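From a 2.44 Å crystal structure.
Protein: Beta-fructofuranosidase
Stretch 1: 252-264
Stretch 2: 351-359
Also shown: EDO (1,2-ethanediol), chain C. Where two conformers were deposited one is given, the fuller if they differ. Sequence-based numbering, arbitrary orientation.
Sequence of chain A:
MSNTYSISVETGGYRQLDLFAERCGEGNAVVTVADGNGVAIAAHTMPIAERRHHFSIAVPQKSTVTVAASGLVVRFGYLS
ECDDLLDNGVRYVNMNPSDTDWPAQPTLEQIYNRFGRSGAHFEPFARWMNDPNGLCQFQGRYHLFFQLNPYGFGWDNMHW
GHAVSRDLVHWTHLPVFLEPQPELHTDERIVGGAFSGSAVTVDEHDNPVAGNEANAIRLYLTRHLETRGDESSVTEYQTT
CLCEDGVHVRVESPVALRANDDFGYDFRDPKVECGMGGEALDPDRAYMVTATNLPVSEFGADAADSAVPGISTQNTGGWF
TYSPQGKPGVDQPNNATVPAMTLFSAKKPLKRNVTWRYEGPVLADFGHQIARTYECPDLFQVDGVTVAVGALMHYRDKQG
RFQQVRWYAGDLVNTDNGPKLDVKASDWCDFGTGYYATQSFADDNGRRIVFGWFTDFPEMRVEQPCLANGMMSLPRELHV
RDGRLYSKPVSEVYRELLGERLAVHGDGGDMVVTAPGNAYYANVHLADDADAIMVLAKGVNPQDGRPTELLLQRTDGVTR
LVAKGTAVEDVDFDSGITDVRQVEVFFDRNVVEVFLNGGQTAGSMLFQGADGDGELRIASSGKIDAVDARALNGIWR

Stretch 1, residues 252-264: ESPVALRANDDFG
Stretch 2, residues 351-359: KRNVTWRYE

This is a small, mostly apolar contact between two stretches of one chain, with no direct hydrogen bond across it and two waters bridging the backbones. It buries 339 Å², both sides summed. The stretches run in the same direction: V255 CA lies 6.8 Å from T355 CA, and A259 CA 7.0 Å from Y358 CA. Near V255 and T355 the gap holds a bridging water; between A259 and Y358 side chains fill it.

P254 and V255 lie in a strand. S253 is extended (phi/psi -152/147) and V255 departs from this (-131/-22). S253 (chi1 p), V255 (chi1 m) and A259 all point toward stretch 2.

Stretch 2 opens with a type I turn, K351 to V354, closed by V354 N to K351 O at 3.1 Å. Water 1 accepts from S253 OG (2.5 Å) and donates to P254 O (2.8 Å) and R352 O (2.7 Å). V255 CG1 packs 3.9 Å from R352 O. Water 2 donates to V255 O (2.8 Å) and accepts from W356 N (3.0 Å).

W356 (chi1 m, chi2 86°) points toward V255. Its CD1 is 3.8 Å from V255 CB and 3.4 Å from V255 O, which sits obliquely to the ring.

Y358 (chi1 t, chi2 38°) meets two residues. A259 CB is 3.7 Å from Y358 CD2. F263 (chi1 m, chi2 52°) turns its edge to the face of Y358. F263 CZ is 3.5 Å from Y358 CZ, the centroids are 5.1 Å apart, and the planes meet at 69°.

F263 ends a type I turn from N260, with F263 N to N260 O at 3.2 Å. N260 (chi1 p) supports it: OD1 accepts from D262 N at 2.9 Å.

R357 points out of reach of stretch 1. Its NH2 makes a salt bridge with E359 OE1 at 2.8 Å.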

ATOM      1  N   GLU A 252      21.673  -9.377   0.685  1.00 37.45           N
ATOM      2  CA  GLU A 252      20.950  -8.778   1.799  1.00 35.99           C
ATOM      3  C   GLU A 252      21.651  -9.121   3.108  1.00 34.85           C
ATOM      4  O   GLU A 252      22.097 -10.256   3.304  1.00 35.02           O
ATOM      5  CB  GLU A 252      19.501  -9.277   1.830  1.00 30.23           C
ATOM      6  CG  GLU A 252      18.628  -8.690   2.934  1.00 33.59           C
ATOM      7  CD  GLU A 252      17.218  -9.268   2.929  1.00 38.76           C
ATOM      8  OE1 GLU A 252      16.823  -9.868   1.905  1.00 35.85           O
ATOM      9  OE2 GLU A 252      16.506  -9.125   3.947  1.00 36.63           O
ATOM     10  N   SER A 253      21.744  -8.137   4.001  1.00 30.17           N
ATOM     11  CA  SER A 253      22.445  -8.289   5.270  1.00 35.34           C
ATOM     12  C   SER A 253      21.823  -7.355   6.303  1.00 34.90           C
ATOM     13  O   SER A 253      21.337  -6.277   5.945  1.00 35.99           O
ATOM     14  CB  SER A 253      23.949  -8.017   5.097  1.00 33.17           C
ATOM     15  OG  SER A 253      24.232  -6.634   4.975  1.00 33.69           O
ATOM     16  N   PRO A 254      21.801  -7.747   7.578  1.00 36.51           N
ATOM     17  CA  PRO A 254      21.040  -6.990   8.580  1.00 30.86           C
ATOM     18  C   PRO A 254      21.756  -5.733   9.050  1.00 36.00           C
ATOM     19  O   PRO A 254      22.986  -5.654   9.067  1.00 36.82           O
ATOM     20  CB  PRO A 254      20.894  -7.992   9.730  1.00 28.58           C
ATOM     21  CG  PRO A 254      22.126  -8.817   9.632  1.00 32.54           C
ATOM     22  CD  PRO A 254      22.410  -8.957   8.158  1.00 31.12           C
ATOM     23  N   VAL A 255      20.955  -4.746   9.454  1.00 30.70           N
ATOM     24  CA  VAL A 255      21.487  -3.440   9.837  1.00 33.75           C
ATOM     25  C   VAL A 255      20.958  -2.926  11.169  1.00 38.50           C
ATOM     26  O   VAL A 255      21.607  -2.061  11.788  1.00 38.64           O
ATOM     27  CB  VAL A 255      21.224  -2.398   8.726  1.00 31.95           C
ATOM     28  CG1 VAL A 255      21.873  -2.828   7.419  1.00 29.91           C
ATOM     29  CG2 VAL A 255      19.732  -2.171   8.546  1.00 28.06           C
ATOM     30  N   ALA A 256      19.813  -3.387  11.673  1.00 34.31           N
ATOM     31  CA  ALA A 256      19.267  -2.829  12.909  1.00 37.26           C
ATOM     32  C   ALA A 256      18.431  -3.873  13.630  1.00 36.22           C
ATOM     33  O   ALA A 256      17.478  -4.412  13.056  1.00 35.45           O
ATOM     34  CB  ALA A 256      18.431  -1.579  12.622  1.00 22.14           C
ATOM     35  N   LEU A 257      18.779  -4.142  14.884  1.00 40.01           N
ATOM     36  CA  LEU A 257      18.014  -5.011  15.766  1.00 36.34           C
ATOM     37  C   LEU A 257      17.333  -4.180  16.847  1.00 36.64           C
ATOM     38  O   LEU A 257      17.644  -3.002  17.048  1.00 36.11           O
ATOM     39  CB  LEU A 257      18.914  -6.072  16.407  1.00 31.03           C
ATOM     40  CG  LEU A 257      19.938  -6.750  15.499  1.00 35.56           C
ATOM     41  CD1 LEU A 257      20.762  -7.741  16.299  1.00 31.72           C
ATOM     42  CD2 LEU A 257      19.247  -7.440  14.332  1.00 34.32           C
ATOM     43  N   ARG A 258      16.390  -4.811  17.545  1.00 39.89           N
ATOM     44  CA  ARG A 258      15.756  -4.169  18.691  1.00 35.01           C
ATOM     45  C   ARG A 258      16.816  -3.750  19.704  1.00 34.80           C
ATOM     46  O   ARG A 258      17.673  -4.550  20.093  1.00 35.02           O
ATOM     47  CB  ARG A 258      14.733  -5.114  19.329  1.00 31.07           C
ATOM     48  CG  ARG A 258      13.544  -5.423  18.419  1.00 34.34           C
ATOM     49  CD  ARG A 258      12.447  -6.216  19.113  1.00 36.44           C
ATOM     50  NE  ARG A 258      12.988  -7.320  19.894  1.00 48.26           N
ATOM     51  CZ  ARG A 258      12.799  -7.478  21.198  1.00 37.61           C
ATOM     52  NH1 ARG A 258      12.067  -6.610  21.877  1.00 38.28           N
ATOM     53  NH2 ARG A 258      13.335  -8.512  21.820  1.00 46.37           N
ATOM     54  N   ALA A 259      16.763  -2.481  20.117  1.00 31.83           N
ATOM     55  CA  ALA A 259      17.852  -1.919  20.910  1.00 32.51           C
ATOM     56  C   ALA A 259      17.950  -2.560  22.291  1.00 37.36           C
ATOM     57  O   ALA A 259      19.051  -2.664  22.842  1.00 43.06           O
ATOM     58  CB  ALA A 259      17.687  -0.404  21.034  1.00 30.67           C
ATOM     59  N   ASN A 260      16.830  -2.995  22.862  1.00 36.60           N
ATOM     60  CA  ASN A 260      16.838  -3.664  24.158  1.00 39.60           C
ATOM     61  C   ASN A 260      15.560  -4.483  24.291  1.00 39.49           C
ATOM     62  O   ASN A 260      14.678  -4.448  23.427  1.00 39.68           O
ATOM     63  CB  ASN A 260      16.977  -2.662  25.308  1.00 37.90           C
ATOM     64  CG  ASN A 260      15.907  -1.592  25.281  1.00 42.98           C
ATOM     65  OD1 ASN A 260      14.723  -1.878  25.456  1.00 47.14           O
ATOM     66  ND2 ASN A 260      16.320  -0.348  25.066  1.00 42.97           N
ATOM     67  N   ASP A 261      15.459  -5.213  25.405  1.00 34.80           N
ATOM     68  CA  ASP A 261      14.341  -6.121  25.631  1.00 38.06           C
ATOM     69  C   ASP A 261      13.023  -5.405  25.890  1.00 38.83           C
ATOM     70  O   ASP A 261      11.975  -6.060  25.879  1.00 43.77           O
ATOM     71  CB  ASP A 261      14.658  -7.057  26.800  1.00 36.80           C
ATOM     72  CG  ASP A 261      15.762  -8.046  26.474  1.00 40.43           C
ATOM     73  OD1 ASP A 261      15.967  -8.342  25.276  1.00 39.25           O
ATOM     74  OD2 ASP A 261      16.425  -8.529  27.416  1.00 41.60           O
ATOM     75  N   ASP A 262      13.037  -4.092  26.120  1.00 33.93           N
ATOM     76  CA  ASP A 262      11.797  -3.355  26.325  1.00 33.07           C
ATOM     77  C   ASP A 262      11.156  -2.892  25.022  1.00 39.60           C
ATOM     78  O   ASP A 262      10.000  -2.454  25.042  1.00 34.92           O
ATOM     79  CB  ASP A 262      12.039  -2.152  27.244  1.00 37.83           C
ATOM     80  CG  ASP A 262      12.049  -2.535  28.714  1.00 48.74           C
ATOM     81  OD1 ASP A 262      11.542  -3.627  29.056  1.00 51.19           O
ATOM     82  OD2 ASP A 262      12.566  -1.744  29.530  1.00 54.88           O
ATOM     83  N   PHE A 263      11.875  -2.962  23.903  1.00 38.99           N
ATOM     84  CA  PHE A 263      11.235  -2.820  22.603  1.00 38.64           C
ATOM     85  C   PHE A 263      10.152  -3.880  22.463  1.00 40.70           C
ATOM     86  O   PHE A 263      10.330  -5.028  22.878  1.00 42.94           O
ATOM     87  CB  PHE A 263      12.255  -2.989  21.471  1.00 32.72           C
ATOM     88  CG  PHE A 263      12.963  -1.719  21.072  1.00 32.42           C
ATOM     89  CD1 PHE A 263      13.585  -0.924  22.019  1.00 29.49           C
ATOM     90  CD2 PHE A 263      13.042  -1.347  19.734  1.00 30.59           C
ATOM     91  CE1 PHE A 263      14.250   0.233  21.646  1.00 37.26           C
ATOM     92  CE2 PHE A 263      13.705  -0.192  19.353  1.00 32.76           C
ATOM     93  CZ  PHE A 263      14.313   0.597  20.311  1.00 36.88           C
ATOM     94  N   GLY A 264       9.019  -3.496  21.885  1.00 42.20           N
ATOM     95  CA  GLY A 264       8.048  -4.495  21.486  1.00 39.30           C
ATOM     96  C   GLY A 264       8.633  -5.437  20.453  1.00 40.31           C
ATOM     97  O   GLY A 264       9.488  -5.061  19.650  1.00 40.62           O
ATOM     98  N   LYS A 351      26.918   2.877   3.592  1.00 38.65           N
ATOM     99  CA  LYS A 351      27.492   1.569   3.303  0.51 40.00           C
ATOM    100  C   LYS A 351      26.778   0.496   4.116  1.00 39.11           C
ATOM    101  O   LYS A 351      26.303   0.747   5.227  1.00 39.17           O
ATOM    102  CB  LYS A 351      28.988   1.554   3.626  0.51 41.24           C
ATOM    103  CG  LYS A 351      29.846   2.383   2.689  0.51 44.99           C
ATOM    104  CD  LYS A 351      31.256   2.544   3.240  0.51 45.74           C
ATOM    105  CE  LYS A 351      31.961   1.200   3.373  0.51 41.92           C
ATOM    106  NZ  LYS A 351      32.692   1.085   4.665  0.51 34.17           N
ATOM    107  N   ARG A 352      26.708  -0.716   3.558  1.00 32.83           N
ATOM    108  CA  ARG A 352      25.937  -1.782   4.194  1.00 32.01           C
ATOM    109  C   ARG A 352      26.405  -2.095   5.611  1.00 30.38           C
ATOM    110  O   ARG A 352      25.618  -2.626   6.403  1.00 31.24           O
ATOM    111  CB  ARG A 352      25.984  -3.054   3.344  1.00 30.95           C
ATOM    112  CG  ARG A 352      27.277  -3.837   3.470  1.00 31.45           C
ATOM    113  CD  ARG A 352      27.388  -4.917   2.403  1.00 31.82           C
ATOM    114  NE  ARG A 352      28.741  -5.466   2.345  1.00 33.56           N
ATOM    115  CZ  ARG A 352      29.339  -5.854   1.224  1.00 36.64           C
ATOM    116  NH1 ARG A 352      28.698  -5.758   0.065  1.00 29.43           N
ATOM    117  NH2 ARG A 352      30.580  -6.332   1.263  1.00 28.54           N
ATOM    118  N   ASN A 353      27.647  -1.764   5.960  1.00 33.21           N
ATOM    119  CA  ASN A 353      28.208  -2.144   7.251  1.00 34.12           C
ATOM    120  C   ASN A 353      28.311  -0.984   8.235  1.00 38.08           C
ATOM    121  O   ASN A 353      28.958  -1.131   9.275  1.00 41.11           O
ATOM    122  CB  ASN A 353      29.583  -2.788   7.060  1.00 30.99           C
ATOM    123  CG  ASN A 353      30.560  -1.882   6.338  1.00 37.76           C
ATOM    124  OD1 ASN A 353      30.261  -0.720   6.064  1.00 41.74           O
ATOM    125  ND2 ASN A 353      31.741  -2.409   6.029  1.00 33.46           N
ATOM    126  N   VAL A 354      27.701   0.161   7.947  1.00 35.12           N
ATOM    127  CA  VAL A 354      27.700   1.247   8.920  1.00 37.79           C
ATOM    128  C   VAL A 354      26.640   0.949   9.971  1.00 36.21           C
ATOM    129  O   VAL A 354      25.587   0.373   9.668  1.00 37.21           O
ATOM    130  CB  VAL A 354      27.470   2.610   8.237  1.00 42.58           C
ATOM    131  CG1 VAL A 354      26.045   2.730   7.698  1.00 38.77           C
ATOM    132  CG2 VAL A 354      27.798   3.755   9.196  1.00 41.43           C
ATOM    133  N   THR A 355      26.922   1.313  11.219  1.00 35.91           N
ATOM    134  CA  THR A 355      26.008   0.974  12.297  1.00 37.39           C
ATOM    135  C   THR A 355      24.923   2.035  12.438  1.00 40.40           C
ATOM    136  O   THR A 355      25.090   3.192  12.046  1.00 42.73           O
ATOM    137  CB  THR A 355      26.749   0.815  13.624  1.00 34.09           C
ATOM    138  OG1 THR A 355      27.335   2.066  14.004  1.00 34.40           O
ATOM    139  CG2 THR A 355      27.838  -0.236  13.496  1.00 33.74           C
ATOM    140  N   TRP A 356      23.802   1.622  13.019  1.00 38.05           N
ATOM    141  CA  TRP A 356      22.645   2.487  13.201  1.00 34.14           C
ATOM    142  C   TRP A 356      22.482   2.788  14.684  1.00 38.33           C
ATOM    143  O   TRP A 356      22.276   1.875  15.489  1.00 44.95           O
ATOM    144  CB  TRP A 356      21.394   1.840  12.606  1.00 29.79           C
ATOM    145  CG  TRP A 356      21.439   1.872  11.111  1.00 36.89           C
ATOM    146  CD1 TRP A 356      22.027   0.955  10.289  1.00 39.43           C
ATOM    147  CD2 TRP A 356      20.921   2.901  10.258  1.00 36.52           C
ATOM    148  NE1 TRP A 356      21.889   1.339   8.976  1.00 38.72           N
ATOM    149  CE2 TRP A 356      21.214   2.530   8.930  1.00 35.60           C
ATOM    150  CE3 TRP A 356      20.226   4.092  10.487  1.00 36.71           C
ATOM    151  CZ2 TRP A 356      20.836   3.308   7.837  1.00 34.81           C
ATOM    152  CZ3 TRP A 356      19.854   4.863   9.400  1.00 38.03           C
ATOM    153  CH2 TRP A 356      20.160   4.468   8.093  1.00 32.63           C
ATOM    154  N   ARG A 357      22.593   4.066  15.033  1.00 40.13           N
ATOM    155  CA  ARG A 357      22.583   4.520  16.417  1.00 42.15           C
ATOM    156  C   ARG A 357      21.152   4.787  16.868  1.00 42.52           C
ATOM    157  O   ARG A 357      20.411   5.509  16.196  1.00 45.03           O
ATOM    158  CB  ARG A 357      23.430   5.785  16.545  1.00 42.27           C
ATOM    159  CG  ARG A 357      23.620   6.306  17.952  1.00 42.43           C
ATOM    160  CD  ARG A 357      24.523   7.531  17.932  1.00 42.30           C
ATOM    161  NE  ARG A 357      23.873   8.676  17.298  1.00 45.84           N
ATOM    162  CZ  ARG A 357      24.515   9.756  16.861  1.00 47.76           C
ATOM    163  NH1 ARG A 357      25.834   9.837  16.979  1.00 45.17           N
ATOM    164  NH2 ARG A 357      23.840  10.752  16.304  1.00 40.25           N
ATOM    165  N   TYR A 358      20.767   4.203  18.001  1.00 39.86           N
ATOM    166  CA  TYR A 358      19.428   4.424  18.530  1.00 40.48           C
ATOM    167  C   TYR A 358      19.321   5.831  19.108  1.00 39.50           C
ATOM    168  O   TYR A 358      20.126   6.229  19.955  1.00 41.03           O
ATOM    169  CB  TYR A 358      19.094   3.380  19.596  1.00 42.00           C
ATOM    170  CG  TYR A 358      17.711   3.533  20.195  1.00 37.82           C
ATOM    171  CD1 TYR A 358      16.632   3.914  19.408  1.00 36.26           C
ATOM    172  CD2 TYR A 358      17.483   3.294  21.547  1.00 38.03           C
ATOM    173  CE1 TYR A 358      15.368   4.058  19.947  1.00 37.97           C
ATOM    174  CE2 TYR A 358      16.220   3.436  22.096  1.00 35.82           C
ATOM    175  CZ  TYR A 358      15.167   3.820  21.289  1.00 39.06           C
ATOM    176  OH  TYR A 358      13.906   3.966  21.821  1.00 40.50           O
ATOM    177  N   GLU A 359      18.325   6.584  18.646  1.00 37.76           N
ATOM    178  CA  GLU A 359      18.147   7.975  19.041  1.00 36.17           C
ATOM    179  C   GLU A 359      16.974   8.188  19.989  1.00 40.51           C
ATOM    180  O   GLU A 359      16.688   9.336  20.348  1.00 42.21           O
ATOM    181  CB  GLU A 359      17.967   8.854  17.798  1.00 37.11           C
ATOM    182  CG  GLU A 359      19.115   8.784  16.800  1.00 36.14           C
ATOM    183  CD  GLU A 359      20.184   9.828  17.068  1.00 41.36           C
ATOM    184  OE1 GLU A 359      21.278   9.732  16.473  1.00 39.35           O
ATOM    185  OE2 GLU A 359      19.932  10.747  17.876  1.00 44.75           O
TER
HETATM  186  C1  EDO C 802      15.799  -9.409  17.482  1.00 43.27           C
HETATM  187  O1  EDO C 802      14.902  -8.813  18.427  1.00 35.74           O
HETATM  188  C2  EDO C 802      15.847  -8.600  16.190  1.00 42.00           C
HETATM  189  O2  EDO C 802      15.597  -7.210  16.446  1.00 37.50           O
HETATM  190  O   HOH W   1      24.745  -5.176   6.896  1.00 28.88           O
HETATM  191  O   HOH W   2      23.932  -1.411  13.122  1.00 30.44           O